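Cypemycin cysteine dehydrogenase (decarboxylating) (Streptomyces sp, PDB 6JDD) catalyses the flavin-dependent oxidative decarboxylation of the C-terminal cysteine of the cypemycin precursor peptide, a step in building its aminovinyl-cysteine ring. Local coordinates at residues S87-A95 / F170-A179. Residues are numbered along the deposited sequence; the frame is centred on the assembly and turned at random.
Sequences SECFLVFPA and FNLPGALAAA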
ATOM      1  N   SER A  87       6.427 -25.834 -30.489  1.00 52.94           N
ATOM      2  CA  SER A  87       5.806 -27.032 -29.845  1.00 52.10           C
ATOM      3  C   SER A  87       5.017 -27.840 -30.888  1.00 50.37           C
ATOM      4  O   SER A  87       4.243 -27.234 -31.677  1.00 43.40           O
ATOM      5  CB  SER A  87       4.907 -26.705 -28.683  1.00 46.26           C
ATOM      6  OG  SER A  87       5.572 -25.905 -27.749  1.00 54.47           O
ATOM      7  N   GLU A  88       5.206 -29.156 -30.854  1.00 47.21           N
ATOM      8  CA  GLU A  88       4.556 -30.115 -31.771  1.00 53.10           C
ATOM      9  C   GLU A  88       3.471 -30.906 -31.037  1.00 52.45           C
ATOM     10  O   GLU A  88       2.713 -31.651 -31.683  1.00 57.53           O
ATOM     11  CB  GLU A  88       5.612 -31.064 -32.339  1.00 51.45           C
ATOM     12  CG  GLU A  88       6.568 -30.347 -33.282  1.00 57.63           C
ATOM     13  CD  GLU A  88       7.681 -31.238 -33.789  1.00 73.15           C
ATOM     14  OE1 GLU A  88       7.318 -32.290 -34.321  1.00 73.44           O
ATOM     15  OE2 GLU A  88       8.886 -30.894 -33.610  1.00 64.08           O
ATOM     16  N   CYS A  89       3.405 -30.808 -29.722  1.00 49.95           N
ATOM     17  CA  CYS A  89       2.216 -31.301 -28.994  1.00 49.65           C
ATOM     18  C   CYS A  89       2.001 -30.454 -27.740  1.00 46.98           C
ATOM     19  O   CYS A  89       2.849 -29.630 -27.417  1.00 47.48           O
ATOM     20  CB  CYS A  89       2.356 -32.788 -28.725  1.00 48.55           C
ATOM     21  SG  CYS A  89       3.481 -33.155 -27.360  1.00 56.01           S
ATOM     22  N   PHE A  90       0.854 -30.630 -27.107  1.00 43.34           N
ATOM     23  CA  PHE A  90       0.405 -29.856 -25.927  1.00 43.01           C
ATOM     24  C   PHE A  90      -0.126 -30.838 -24.895  1.00 42.24           C
ATOM     25  O   PHE A  90      -1.016 -31.601 -25.213  1.00 46.53           O
ATOM     26  CB  PHE A  90      -0.670 -28.850 -26.317  1.00 39.20           C
ATOM     27  CG  PHE A  90      -0.173 -27.760 -27.214  1.00 41.99           C
ATOM     28  CD1 PHE A  90      -0.004 -27.976 -28.565  1.00 44.52           C
ATOM     29  CD2 PHE A  90       0.173 -26.532 -26.691  1.00 43.21           C
ATOM     30  CE1 PHE A  90       0.471 -26.969 -29.386  1.00 44.63           C
ATOM     31  CE2 PHE A  90       0.625 -25.517 -27.519  1.00 43.17           C
ATOM     32  CZ  PHE A  90       0.779 -25.739 -28.864  1.00 40.98           C
ATOM     33  N   LEU A  91       0.496 -30.865 -23.728  1.00 43.96           N
ATOM     34  CA  LEU A  91       0.113 -31.794 -22.643  1.00 42.72           C
ATOM     35  C   LEU A  91      -0.463 -30.933 -21.528  1.00 44.13           C
ATOM     36  O   LEU A  91       0.244 -30.068 -21.054  1.00 48.90           O
ATOM     37  CB  LEU A  91       1.315 -32.618 -22.160  1.00 39.35           C
ATOM     38  CG  LEU A  91       2.199 -33.201 -23.259  1.00 47.14           C
ATOM     39  CD1 LEU A  91       3.469 -33.811 -22.676  1.00 54.57           C
ATOM     40  CD2 LEU A  91       1.448 -34.248 -24.078  1.00 48.42           C
ATOM     41  N   VAL A  92      -1.709 -31.167 -21.152  1.00 39.19           N
ATOM     42  CA  VAL A  92      -2.327 -30.528 -19.964  1.00 37.86           C
ATOM     43  C   VAL A  92      -2.097 -31.454 -18.764  1.00 41.16           C
ATOM     44  O   VAL A  92      -2.727 -32.485 -18.667  1.00 41.42           O
ATOM     45  CB  VAL A  92      -3.803 -30.202 -20.227  1.00 38.68           C
ATOM     46  CG1 VAL A  92      -4.394 -29.360 -19.110  1.00 39.40           C
ATOM     47  CG2 VAL A  92      -3.974 -29.488 -21.564  1.00 35.39           C
ATOM     48  N   PHE A  93      -1.158 -31.077 -17.910  1.00 44.38           N
ATOM     49  CA  PHE A  93      -0.468 -31.987 -16.969  1.00 43.52           C
ATOM     50  C   PHE A  93      -0.192 -31.241 -15.678  1.00 44.27           C
ATOM     51  O   PHE A  93       0.689 -30.390 -15.659  1.00 47.40           O
ATOM     52  CB  PHE A  93       0.842 -32.475 -17.590  1.00 41.79           C
ATOM     53  CG  PHE A  93       1.571 -33.499 -16.762  1.00 44.31           C
ATOM     54  CD1 PHE A  93       1.033 -34.758 -16.566  1.00 46.15           C
ATOM     55  CD2 PHE A  93       2.781 -33.196 -16.178  1.00 47.28           C
ATOM     56  CE1 PHE A  93       1.687 -35.699 -15.793  1.00 54.57           C
ATOM     57  CE2 PHE A  93       3.435 -34.143 -15.409  1.00 50.20           C
ATOM     58  CZ  PHE A  93       2.891 -35.394 -15.213  1.00 52.42           C
ATOM     59  N   PRO A  94      -0.997 -31.404 -14.612  1.00 38.85           N
ATOM     60  CA  PRO A  94      -2.304 -32.048 -14.687  1.00 40.01           C
ATOM     61  C   PRO A  94      -3.428 -31.160 -15.234  1.00 43.26           C
ATOM     62  O   PRO A  94      -3.222 -29.970 -15.412  1.00 35.89           O
ATOM     63  CB  PRO A  94      -2.596 -32.299 -13.216  1.00 40.44           C
ATOM     64  CG  PRO A  94      -2.042 -31.081 -12.550  1.00 41.59           C
ATOM     65  CD  PRO A  94      -0.746 -30.836 -13.292  1.00 43.19           C
ATOM     66  N   ALA A  95      -4.593 -31.771 -15.483  1.00 46.03           N
ATOM     67  CA  ALA A  95      -5.782 -31.074 -16.010  1.00 39.38           C
ATOM     68  C   ALA A  95      -6.885 -31.167 -14.992  1.00 36.25           C
ATOM     69  O   ALA A  95      -7.336 -32.233 -14.734  1.00 39.73           O
ATOM     70  CB  ALA A  95      -6.211 -31.667 -17.288  1.00 42.88           C
ATOM     71  N   PHE A 170      -2.970 -38.755 -14.637  1.00 56.32           N
ATOM     72  CA  PHE A 170      -1.677 -38.075 -14.319  1.00 60.74           C
ATOM     73  C   PHE A 170      -0.488 -38.944 -14.741  1.00 52.88           C
ATOM     74  O   PHE A 170       0.187 -39.535 -13.897  1.00 53.19           O
ATOM     75  CB  PHE A 170      -1.561 -37.704 -12.837  1.00 54.82           C
ATOM     76  CG  PHE A 170      -0.468 -36.705 -12.586  1.00 56.32           C
ATOM     77  CD1 PHE A 170      -0.474 -35.482 -13.250  1.00 50.27           C
ATOM     78  CD2 PHE A 170       0.572 -36.993 -11.713  1.00 57.81           C
ATOM     79  CE1 PHE A 170       0.527 -34.557 -13.025  1.00 47.91           C
ATOM     80  CE2 PHE A 170       1.569 -36.065 -11.484  1.00 53.88           C
ATOM     81  CZ  PHE A 170       1.547 -34.859 -12.154  1.00 54.98           C
ATOM     82  N   ASN A 171      -0.233 -38.994 -16.038  1.00 53.52           N
ATOM     83  CA  ASN A 171       0.618 -40.038 -16.644  1.00 56.45           C
ATOM     84  C   ASN A 171       1.412 -39.395 -17.777  1.00 52.59           C
ATOM     85  O   ASN A 171       0.930 -39.458 -18.927  1.00 52.81           O
ATOM     86  CB  ASN A 171      -0.266 -41.186 -17.125  1.00 60.09           C
ATOM     87  CG  ASN A 171       0.515 -42.278 -17.822  1.00 60.76           C
ATOM     88  OD1 ASN A 171       1.724 -42.153 -18.009  1.00 56.80           O
ATOM     89  ND2 ASN A 171      -0.168 -43.337 -18.219  1.00 58.37           N
ATOM     90  N   LEU A 172       2.588 -38.837 -17.487  1.00 47.79           N
ATOM     91  CA  LEU A 172       3.400 -38.176 -18.546  1.00 50.71           C
ATOM     92  C   LEU A 172       3.945 -39.198 -19.552  1.00 55.59           C
ATOM     93  O   LEU A 172       3.866 -38.982 -20.762  1.00 53.78           O
ATOM     94  CB  LEU A 172       4.526 -37.353 -17.918  1.00 53.29           C
ATOM     95  CG  LEU A 172       5.400 -36.582 -18.903  1.00 51.83           C
ATOM     96  CD1 LEU A 172       4.584 -35.651 -19.751  1.00 56.35           C
ATOM     97  CD2 LEU A 172       6.444 -35.781 -18.177  1.00 56.21           C
ATOM     98  N   PRO A 173       4.537 -40.344 -19.137  1.00 61.07           N
ATOM     99  CA  PRO A 173       5.030 -41.306 -20.137  1.00 60.21           C
ATOM    100  C   PRO A 173       3.939 -41.742 -21.144  1.00 53.51           C
ATOM    101  O   PRO A 173       4.169 -41.688 -22.369  1.00 48.94           O
ATOM    102  CB  PRO A 173       5.546 -42.465 -19.274  1.00 56.56           C
ATOM    103  CG  PRO A 173       5.875 -41.808 -17.932  1.00 53.38           C
ATOM    104  CD  PRO A 173       4.793 -40.770 -17.742  1.00 53.82           C
ATOM    105  N   GLY A 174       2.754 -42.097 -20.630  1.00 49.85           N
ATOM    106  CA  GLY A 174       1.574 -42.399 -21.463  1.00 51.62           C
ATOM    107  C   GLY A 174       1.199 -41.226 -22.357  1.00 53.11           C
ATOM    108  O   GLY A 174       0.895 -41.443 -23.556  1.00 54.45           O
ATOM    109  N   ALA A 175       1.215 -40.013 -21.816  1.00 49.49           N
ATOM    110  CA  ALA A 175       0.867 -38.818 -22.605  1.00 46.54           C
ATOM    111  C   ALA A 175       1.877 -38.728 -23.763  1.00 45.96           C
ATOM    112  O   ALA A 175       1.501 -38.339 -24.880  1.00 57.04           O
ATOM    113  CB  ALA A 175       0.809 -37.579 -21.734  1.00 45.77           C
ATOM    114  N   LEU A 176       3.138 -39.041 -23.523  1.00 51.88           N
ATOM    115  CA  LEU A 176       4.189 -38.823 -24.563  1.00 56.80           C
ATOM    116  C   LEU A 176       3.962 -39.829 -25.690  1.00 51.55           C
ATOM    117  O   LEU A 176       4.088 -39.454 -26.894  1.00 51.72           O
ATOM    118  CB  LEU A 176       5.578 -39.013 -23.943  1.00 58.62           C
ATOM    119  CG  LEU A 176       6.050 -37.914 -22.998  1.00 55.92           C
ATOM    120  CD1 LEU A 176       7.252 -38.394 -22.201  1.00 66.40           C
ATOM    121  CD2 LEU A 176       6.393 -36.649 -23.766  1.00 47.17           C
ATOM    122  N   ALA A 177       3.646 -41.068 -25.314  1.00 53.66           N
ATOM    123  CA  ALA A 177       3.367 -42.153 -26.282  1.00 58.24           C
ATOM    124  C   ALA A 177       2.136 -41.780 -27.117  1.00 61.03           C
ATOM    125  O   ALA A 177       2.221 -41.834 -28.358  1.00 54.69           O
ATOM    126  CB  ALA A 177       3.189 -43.462 -25.558  1.00 55.84           C
ATOM    127  N   ALA A 178       1.047 -41.373 -26.459  1.00 56.53           N
ATOM    128  CA  ALA A 178      -0.179 -40.910 -27.138  1.00 50.28           C
ATOM    129  C   ALA A 178       0.178 -39.752 -28.065  1.00 51.97           C
ATOM    130  O   ALA A 178      -0.289 -39.753 -29.184  1.00 57.87           O
ATOM    131  CB  ALA A 178      -1.218 -40.508 -26.136  1.00 52.94           C
ATOM    132  N   ALA A 179       1.047 -38.853 -27.637  1.00 51.86           N
ATOM    133  CA  ALA A 179       1.396 -37.714 -28.505  1.00 51.60           C
ATOM    134  C   ALA A 179       2.170 -38.164 -29.743  1.00 53.85           C
ATOM    135  O   ALA A 179       1.826 -37.698 -30.810  1.00 55.57           O
ATOM    136  CB  ALA A 179       2.151 -36.679 -27.727  1.00 52.22           C
TER
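F93 stacks on F170 where a central strand of a Rossmann-like flavoprotein sheet meets the C-terminal helix covering one of its faces, a worked example of alpha/beta layer packing. The axes of strand 90-92 and helix 172-179 approach to 9.7 Å and run roughly antiparallel, at 149°. The rings form an offset stack, planes 6° apart and centroids separated by 4.2 Å, with CE1 of each ring above the face of the other, displaced toward its rim. With CG anti to the backbone N (chi1 -175°), the F93 ring is carried toward the helix start. N171 N lies at the F93 edge, near the ring plane, while L172 CB makes an off-centre CH-pi contact, 4.2 Å from the F93 centroid. The side chain of P94, which follows a cis peptide bond, comes to about 7 Å from a bound FAD and lies alongside F170.

Apolar contacts continue along the helix. L91 divides its branches: CD1 meets L172 CD1 at 3.6 Å and also approaches L176, whereas CD2 reaches A175 CB. L176 also touches W30 and L31 of helix 24-34. Farther along, C89 SG touches A179 CB at 3.8 Å.

At the helix start, N171 is the N-cap. Its ND2 is held by P153 O, and its OD1 accepts from G174 N at 2.8 Å, with the donor above the carbonyl plane.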